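Local structure of 3-oxo-tetronate kinase (Haemophilus influenzae, 1YZY) at residues 110-115 and 202-207; 166-171 and 195-200. The protein catalyses the ATP-dependent phosphorylation of 3-oxo-tetronate to 3-oxo-tetronate 4-phosphate, as a member of the four-carbon acid sugar kinase family. All blocks are in the same frame, centred on the assembly; numbering follows the deposited sequence.

Contact 1. Residues 110-115 and 202-207; sequences VITPAL and SQLEVL
Val110 and Leu207 at one end, and Leu115 and Leu204 at the other, are the backbone pairs that come nearest across this contact, with CA-CA separations of 9.2 Å and 7.7 Å, a spacing bridged by side chains. Leu204 makes the broadest contribution. Its CG, anti to the carbonyl carbon (chi1 -65°), carries the fork toward 110-115. Both methyls lie near the carbonyl O of Ala114, Leu204 CD1 the closer at 3.4 Å. CD1 also reaches Leu115, whose own CD1 is 3.9 Å from Leu204 CD1; these two leucine side chains cross at about a right angle. The other methyl, Leu204 CD2, comes 3.9 Å from Thr112 OG1. One helical turn further on, Leu207 and Thr112 reach toward each other tip to tip, Leu207 CD2 to Thr112 CG2 at 3.7 Å. With OG1 anti to the backbone N (chi1 176°), the two branches of Thr112 are divided between the leucines, OG1 to Leu204 and CG2 to Leu207. Val110 CG1 meets Leu207 CD1 more loosely, at 4.4 Å. All six touching residues are buried, and Leu223 of helix 221-232 packs on both Thr112 and Leu207, while Phe183 of helix 176-188 touches Val110 and Leu207. The arrangement is that of a helix laid by its i, i+3 leucines against strand 109-111 and the loop that follows it, as in layered alpha/beta folds, here within the sugar-binding N-terminal domain.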
ATOM      1  N   VAL A 110     -12.063  -8.182  16.493  1.00 15.73           N
ATOM      2  CA  VAL A 110     -10.756  -8.783  16.791  1.00 15.71           C
ATOM      3  C   VAL A 110      -9.587  -7.840  16.499  1.00 17.01           C
ATOM      4  O   VAL A 110      -9.705  -6.903  15.715  1.00 17.16           O
ATOM      5  CB  VAL A 110     -10.524 -10.101  16.004  1.00 15.13           C
ATOM      6  CG1 VAL A 110     -11.660 -11.065  16.265  1.00 12.70           C
ATOM      7  CG2 VAL A 110     -10.379  -9.824  14.509  1.00 19.34           C
ATOM      8  N   ILE A 111      -8.449  -8.127  17.115  1.00 17.54           N
ATOM      9  CA  ILE A 111      -7.246  -7.326  16.949  1.00 17.29           C
ATOM     10  C   ILE A 111      -6.099  -8.267  16.621  1.00 19.91           C
ATOM     11  O   ILE A 111      -5.839  -9.208  17.370  1.00 17.06           O
ATOM     12  CB  ILE A 111      -6.927  -6.564  18.260  1.00 13.84           C
ATOM     13  CG1 ILE A 111      -7.997  -5.503  18.518  1.00 16.64           C
ATOM     14  CG2 ILE A 111      -5.513  -6.001  18.249  1.00  9.50           C
ATOM     15  CD1 ILE A 111      -7.829  -4.804  19.826  1.00 21.99           C
ATOM     16  N   THR A 112      -5.421  -8.035  15.503  1.00 17.25           N
ATOM     17  CA  THR A 112      -4.294  -8.879  15.140  1.00 11.77           C
ATOM     18  C   THR A 112      -3.336  -8.321  14.103  1.00 14.99           C
ATOM     19  O   THR A 112      -3.635  -8.298  12.916  1.00 14.90           O
ATOM     20  CB  THR A 112      -4.737 -10.309  14.706  1.00 13.35           C
ATOM     21  OG1 THR A 112      -3.594 -11.055  14.264  1.00 20.38           O
ATOM     22  CG2 THR A 112      -5.771 -10.256  13.588  1.00 15.70           C
ATOM     23  N   PRO A 113      -2.215  -7.751  14.562  1.00 13.30           N
ATOM     24  CA  PRO A 113      -1.192  -7.193  13.677  1.00 15.96           C
ATOM     25  C   PRO A 113      -0.149  -8.228  13.256  1.00 20.52           C
ATOM     26  O   PRO A 113       0.999  -7.906  12.953  1.00 28.39           O
ATOM     27  CB  PRO A 113      -0.427  -6.250  14.610  1.00  7.46           C
ATOM     28  CG  PRO A 113      -0.622  -6.853  15.963  1.00 13.00           C
ATOM     29  CD  PRO A 113      -2.064  -7.210  15.924  1.00  9.57           C
ATOM     30  N   ALA A 114      -0.562  -9.490  13.239  1.00 20.17           N
ATOM     31  CA  ALA A 114       0.252 -10.674  12.995  1.00 17.83           C
ATOM     32  C   ALA A 114       0.306 -11.222  11.571  1.00 16.40           C
ATOM     33  O   ALA A 114      -0.668 -11.202  10.823  1.00 13.63           O
ATOM     34  CB  ALA A 114       0.035 -11.836  13.977  1.00 16.43           C
ATOM     35  N   LEU A 115       1.484 -11.754  11.259  1.00 13.84           N
ATOM     36  CA  LEU A 115       1.834 -12.422  10.013  1.00 16.71           C
ATOM     37  C   LEU A 115       3.153 -13.141  10.288  1.00 21.12           C
ATOM     38  O   LEU A 115       4.243 -12.683   9.951  1.00 23.75           O
ATOM     39  CB  LEU A 115       2.005 -11.449   8.849  1.00 20.40           C
ATOM     40  CG  LEU A 115       2.253 -12.140   7.504  1.00 23.62           C
ATOM     41  CD1 LEU A 115       1.255 -13.272   7.298  1.00 14.18           C
ATOM     42  CD2 LEU A 115       2.147 -11.120   6.376  1.00 22.47           C
ATOM     43  N   SER A 202      -0.923 -20.732  10.021  1.00 13.89           N
ATOM     44  CA  SER A 202      -2.198 -21.441  10.004  1.00 14.04           C
ATOM     45  C   SER A 202      -3.180 -20.851  11.014  1.00 16.08           C
ATOM     46  O   SER A 202      -4.397 -21.020  10.870  1.00 17.30           O
ATOM     47  CB  SER A 202      -2.016 -22.944  10.238  1.00 19.71           C
ATOM     48  OG  SER A 202      -1.553 -23.238  11.546  1.00 20.85           O
ATOM     49  N   GLN A 203      -2.660 -20.158  12.028  1.00 15.68           N
ATOM     50  CA  GLN A 203      -3.516 -19.528  13.032  1.00 17.13           C
ATOM     51  C   GLN A 203      -4.348 -18.389  12.424  1.00 17.65           C
ATOM     52  O   GLN A 203      -5.423 -18.067  12.931  1.00 14.30           O
ATOM     53  CB  GLN A 203      -2.694 -18.990  14.207  1.00 15.23           C
ATOM     54  CG  GLN A 203      -2.451 -19.980  15.331  1.00 13.84           C
ATOM     55  CD  GLN A 203      -1.155 -20.744  15.173  1.00 18.24           C
ATOM     56  OE1 GLN A 203      -1.146 -21.886  14.718  1.00 19.52           O
ATOM     57  NE2 GLN A 203      -0.054 -20.137  15.596  1.00 10.70           N
ATOM     58  N   LEU A 204      -3.819 -17.742  11.382  1.00 14.73           N
ATOM     59  CA  LEU A 204      -4.523 -16.643  10.701  1.00 16.32           C
ATOM     60  C   LEU A 204      -5.581 -17.223   9.784  1.00 13.49           C
ATOM     61  O   LEU A 204      -6.622 -16.603   9.529  1.00 11.88           O
ATOM     62  CB  LEU A 204      -3.542 -15.768   9.904  1.00 13.24           C
ATOM     63  CG  LEU A 204      -2.527 -15.004  10.754  1.00 13.98           C
ATOM     64  CD1 LEU A 204      -1.453 -14.417   9.870  1.00 13.16           C
ATOM     65  CD2 LEU A 204      -3.237 -13.918  11.588  1.00 15.15           C
ATOM     66  N   GLU A 205      -5.292 -18.423   9.292  1.00 13.68           N
ATOM     67  CA  GLU A 205      -6.191 -19.164   8.421  1.00 18.46           C
ATOM     68  C   GLU A 205      -7.431 -19.589   9.231  1.00 16.87           C
ATOM     69  O   GLU A 205      -8.558 -19.597   8.721  1.00 19.57           O
ATOM     70  CB  GLU A 205      -5.433 -20.376   7.880  1.00 24.30           C
ATOM     71  CG  GLU A 205      -6.123 -21.173   6.789  1.00 34.55           C
ATOM     72  CD  GLU A 205      -5.178 -22.167   6.119  1.00 41.88           C
ATOM     73  OE1 GLU A 205      -5.543 -22.710   5.055  1.00 48.12           O
ATOM     74  OE2 GLU A 205      -4.063 -22.396   6.645  1.00 43.43           O
ATOM     75  N   VAL A 206      -7.205 -19.965  10.488  1.00 19.06           N
ATOM     76  CA  VAL A 206      -8.279 -20.364  11.402  1.00 14.93           C
ATOM     77  C   VAL A 206      -9.126 -19.138  11.746  1.00 12.56           C
ATOM     78  O   VAL A 206     -10.355 -19.189  11.691  1.00 13.24           O
ATOM     79  CB  VAL A 206      -7.695 -20.968  12.715  1.00 20.51           C
ATOM     80  CG1 VAL A 206      -8.790 -21.137  13.768  1.00 16.59           C
ATOM     81  CG2 VAL A 206      -7.034 -22.314  12.430  1.00 17.32           C
ATOM     82  N   LEU A 207      -8.457 -18.058  12.152  1.00  9.86           N
ATOM     83  CA  LEU A 207      -9.125 -16.803  12.502  1.00 14.91           C
ATOM     84  C   LEU A 207      -9.945 -16.292  11.323  1.00 12.60           C
ATOM     85  O   LEU A 207     -11.098 -15.909  11.487  1.00 14.58           O
ATOM     86  CB  LEU A 207      -8.103 -15.739  12.932  1.00 15.60           C
ATOM     87  CG  LEU A 207      -8.696 -14.408  13.425  1.00 15.51           C
ATOM     88  CD1 LEU A 207      -9.713 -14.665  14.527  1.00 16.52           C
ATOM     89  CD2 LEU A 207      -7.600 -13.494  13.934  1.00 18.53           C
TER

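Contact 2. Residues 166-171 and 195-200; sequences LVAYAD and VVDAVD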
ATOM      1  N   LEU A 166      -8.416 -12.024  25.200  1.00 20.83           N
ATOM      2  CA  LEU A 166      -7.454 -12.851  24.454  1.00 20.56           C
ATOM      3  C   LEU A 166      -8.003 -14.267  24.215  1.00 21.55           C
ATOM      4  O   LEU A 166      -8.679 -14.899  25.035  1.00 19.73           O
ATOM      5  CB  LEU A 166      -6.131 -12.967  25.215  1.00 13.68           C
ATOM      6  CG  LEU A 166      -5.103 -13.938  24.621  1.00 19.77           C
ATOM      7  CD1 LEU A 166      -4.488 -13.343  23.378  1.00 16.20           C
ATOM      8  CD2 LEU A 166      -4.016 -14.252  25.624  1.00 12.24           C
ATOM      9  N   VAL A 167      -7.711 -14.726  23.001  1.00 16.09           N
ATOM     10  CA  VAL A 167      -7.971 -16.047  22.439  1.00 14.63           C
ATOM     11  C   VAL A 167      -6.612 -16.692  22.364  1.00 18.08           C
ATOM     12  O   VAL A 167      -5.963 -16.487  21.338  1.00 14.08           O
ATOM     13  CB  VAL A 167      -8.668 -16.081  21.058  1.00 12.81           C
ATOM     14  CG1 VAL A 167      -8.971 -17.542  20.655  1.00 10.71           C
ATOM     15  CG2 VAL A 167      -9.970 -15.251  21.093  1.00 12.39           C
ATOM     16  N   ALA A 168      -6.142 -17.409  23.385  1.00 14.09           N
ATOM     17  CA  ALA A 168      -4.810 -17.966  23.327  1.00 14.83           C
ATOM     18  C   ALA A 168      -4.526 -19.030  22.275  1.00 15.05           C
ATOM     19  O   ALA A 168      -5.438 -19.663  21.738  1.00 16.97           O
ATOM     20  CB  ALA A 168      -4.482 -18.489  24.717  1.00 13.58           C
ATOM     21  N   TYR A 169      -3.240 -19.184  21.979  1.00 14.73           N
ATOM     22  CA  TYR A 169      -2.728 -20.152  21.018  1.00 13.06           C
ATOM     23  C   TYR A 169      -3.389 -21.519  21.184  1.00 11.39           C
ATOM     24  O   TYR A 169      -3.924 -22.089  20.227  1.00 13.09           O
ATOM     25  CB  TYR A 169      -1.211 -20.278  21.218  1.00 12.16           C
ATOM     26  CG  TYR A 169      -0.559 -21.452  20.517  1.00 19.37           C
ATOM     27  CD1 TYR A 169      -0.270 -21.405  19.148  1.00 15.76           C
ATOM     28  CD2 TYR A 169      -0.232 -22.615  21.221  1.00 22.40           C
ATOM     29  CE1 TYR A 169       0.330 -22.484  18.501  1.00 19.07           C
ATOM     30  CE2 TYR A 169       0.367 -23.699  20.583  1.00 20.44           C
ATOM     31  CZ  TYR A 169       0.647 -23.626  19.224  1.00 21.78           C
ATOM     32  OH  TYR A 169       1.258 -24.683  18.595  1.00 27.29           O
ATOM     33  N   ALA A 170      -3.328 -22.035  22.410  1.00 15.64           N
ATOM     34  CA  ALA A 170      -3.892 -23.334  22.751  1.00 20.78           C
ATOM     35  C   ALA A 170      -5.312 -23.523  22.234  1.00 23.05           C
ATOM     36  O   ALA A 170      -5.718 -24.647  21.926  1.00 26.40           O
ATOM     37  CB  ALA A 170      -3.842 -23.536  24.251  1.00 19.03           C
ATOM     38  N   ASP A 171      -6.075 -22.435  22.179  1.00 20.77           N
ATOM     39  CA  ASP A 171      -7.448 -22.486  21.686  1.00 21.71           C
ATOM     40  C   ASP A 171      -7.563 -22.281  20.185  1.00 21.95           C
ATOM     41  O   ASP A 171      -8.502 -22.768  19.564  1.00 22.49           O
ATOM     42  CB  ASP A 171      -8.311 -21.440  22.383  1.00 23.96           C
ATOM     43  CG  ASP A 171      -8.566 -21.770  23.831  1.00 24.93           C
ATOM     44  OD1 ASP A 171      -9.391 -22.668  24.090  1.00 21.90           O
ATOM     45  OD2 ASP A 171      -7.954 -21.126  24.708  1.00 19.01           O
ATOM     46  N   VAL A 195      -7.797  -9.921  21.223  1.00 14.66           N
ATOM     47  CA  VAL A 195      -6.500 -10.164  20.602  1.00 19.30           C
ATOM     48  C   VAL A 195      -6.484 -11.683  20.349  1.00 21.10           C
ATOM     49  O   VAL A 195      -7.091 -12.451  21.101  1.00 16.20           O
ATOM     50  CB  VAL A 195      -5.330  -9.786  21.562  1.00 24.40           C
ATOM     51  CG1 VAL A 195      -3.976 -10.190  20.976  1.00 12.13           C
ATOM     52  CG2 VAL A 195      -5.346  -8.298  21.840  1.00 26.87           C
ATOM     53  N   VAL A 196      -5.870 -12.106  19.252  1.00 20.00           N
ATOM     54  CA  VAL A 196      -5.804 -13.522  18.930  1.00 15.97           C
ATOM     55  C   VAL A 196      -4.358 -13.874  18.588  1.00 16.03           C
ATOM     56  O   VAL A 196      -3.703 -13.195  17.791  1.00 16.93           O
ATOM     57  CB  VAL A 196      -6.742 -13.895  17.755  1.00 15.84           C
ATOM     58  CG1 VAL A 196      -6.745 -15.405  17.530  1.00 12.58           C
ATOM     59  CG2 VAL A 196      -8.162 -13.424  18.024  1.00 16.48           C
ATOM     60  N   ASP A 197      -3.848 -14.900  19.260  1.00 15.38           N
ATOM     61  CA  ASP A 197      -2.489 -15.367  19.060  1.00 17.58           C
ATOM     62  C   ASP A 197      -2.242 -15.929  17.659  1.00 15.66           C
ATOM     63  O   ASP A 197      -3.177 -16.305  16.943  1.00 13.56           O
ATOM     64  CB  ASP A 197      -2.162 -16.451  20.090  1.00 16.90           C
ATOM     65  CG  ASP A 197      -1.745 -15.887  21.432  1.00 11.53           C
ATOM     66  OD1 ASP A 197      -1.744 -14.653  21.607  1.00 19.93           O
ATOM     67  OD2 ASP A 197      -1.397 -16.696  22.315  1.00 20.73           O
ATOM     68  N   ALA A 198      -0.967 -16.029  17.298  1.00 17.00           N
ATOM     69  CA  ALA A 198      -0.562 -16.579  16.010  1.00 15.88           C
ATOM     70  C   ALA A 198       0.948 -16.615  15.938  1.00 19.32           C
ATOM     71  O   ALA A 198       1.590 -15.589  15.731  1.00 23.59           O
ATOM     72  CB  ALA A 198      -1.124 -15.750  14.859  1.00 10.19           C
ATOM     73  N   VAL A 199       1.526 -17.778  16.212  1.00 21.52           N
ATOM     74  CA  VAL A 199       2.978 -17.939  16.137  1.00 18.00           C
ATOM     75  C   VAL A 199       3.322 -18.649  14.829  1.00 20.66           C
ATOM     76  O   VAL A 199       4.492 -18.768  14.457  1.00 21.56           O
ATOM     77  CB  VAL A 199       3.528 -18.751  17.327  1.00 20.76           C
ATOM     78  CG1 VAL A 199       3.500 -17.913  18.583  1.00 16.59           C
ATOM     79  CG2 VAL A 199       2.719 -20.034  17.516  1.00 20.16           C
ATOM     80  N   ASP A 200       2.273 -19.066  14.126  1.00 19.80           N
ATOM     81  CA  ASP A 200       2.361 -19.771  12.863  1.00 14.42           C
ATOM     82  C   ASP A 200       1.216 -19.274  11.970  1.00 18.62           C
ATOM     83  O   ASP A 200       0.135 -18.959  12.459  1.00 20.41           O
ATOM     84  CB  ASP A 200       2.218 -21.269  13.124  1.00 21.85           C
ATOM     85  CG  ASP A 200       2.261 -22.078  11.868  1.00 20.42           C
ATOM     86  OD1 ASP A 200       1.181 -22.469  11.381  1.00 33.86           O
ATOM     87  OD2 ASP A 200       3.376 -22.315  11.362  1.00 35.28           O
TER
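Leu166 and Val167 pair with Val195 and Val196 as neighbouring parallel strands, 164-167 and 193-196, of a three-stranded sheet with 193-196 in the middle; helix 176-188 lies between them in the chain, and the contact runs on past the strand ends to the start of helix 169-172. The register is given by two bridges, Leu166 with Val195 and Val167 with Val196, each with a CA-CA distance of 4.8 Å. Val167 N donates to Val195 O at 3.0 Å; the return bond, Asp197 N to Val167 O, is weak at 3.4 Å although nearly straight. On one face of the sheet Leu166 CD1 rests 4.0 Å from Val195 CG1 and also meets Asp197 OD1. On the other, Val167 and Val196 lie side by side, pointing the same way, with their CG2 methyls 4.0 Å apart. Beyond the strands, Asp197 OD2 accepts from Tyr169 N at 3.1 Å, on the anti side and 34° out of the carboxylate plane. The same carboxylate takes Asn124 N on OD2 and Gly125 N on OD1, so three backbone amides hold it. Farther out, the side chains of Tyr169 and Val199 cross at about a right angle, with Tyr169 CE1 3.6 Å from Val199 CG2. Helix 176-188 covers Val167 through Cys182, Phe183 and Leu186, helix 152-159 lies against Leu166 and Val195 on the other face, and Phe123 of strand 120-123 touches Tyr169, Asp197 and Val199.

How the contacts relate
The centres of contacts 1 and 2 are about 8 Å apart, and both involve the three-stranded parallel sheet ordered 109-111, 193-196, 164-167, so that strand 193-196 is central. Along the chain the segments run 110-115, 166-171, 195-200 and 202-207, which nests contact 2 inside the loop closed by contact 1. Strand 193-196 is followed, after a short loop, by helix 202-210: Leu207 CD2 of contact 1 packs 3.9 Å from Val196 CB of contact 2. Contact 2 pairs the central strand with strand 164-167, while contact 1 sets the helix against strand 109-111. Together they tie strands and helix into one unit of the sugar-binding N-terminal domain, away from the annotated ATP-binding residues.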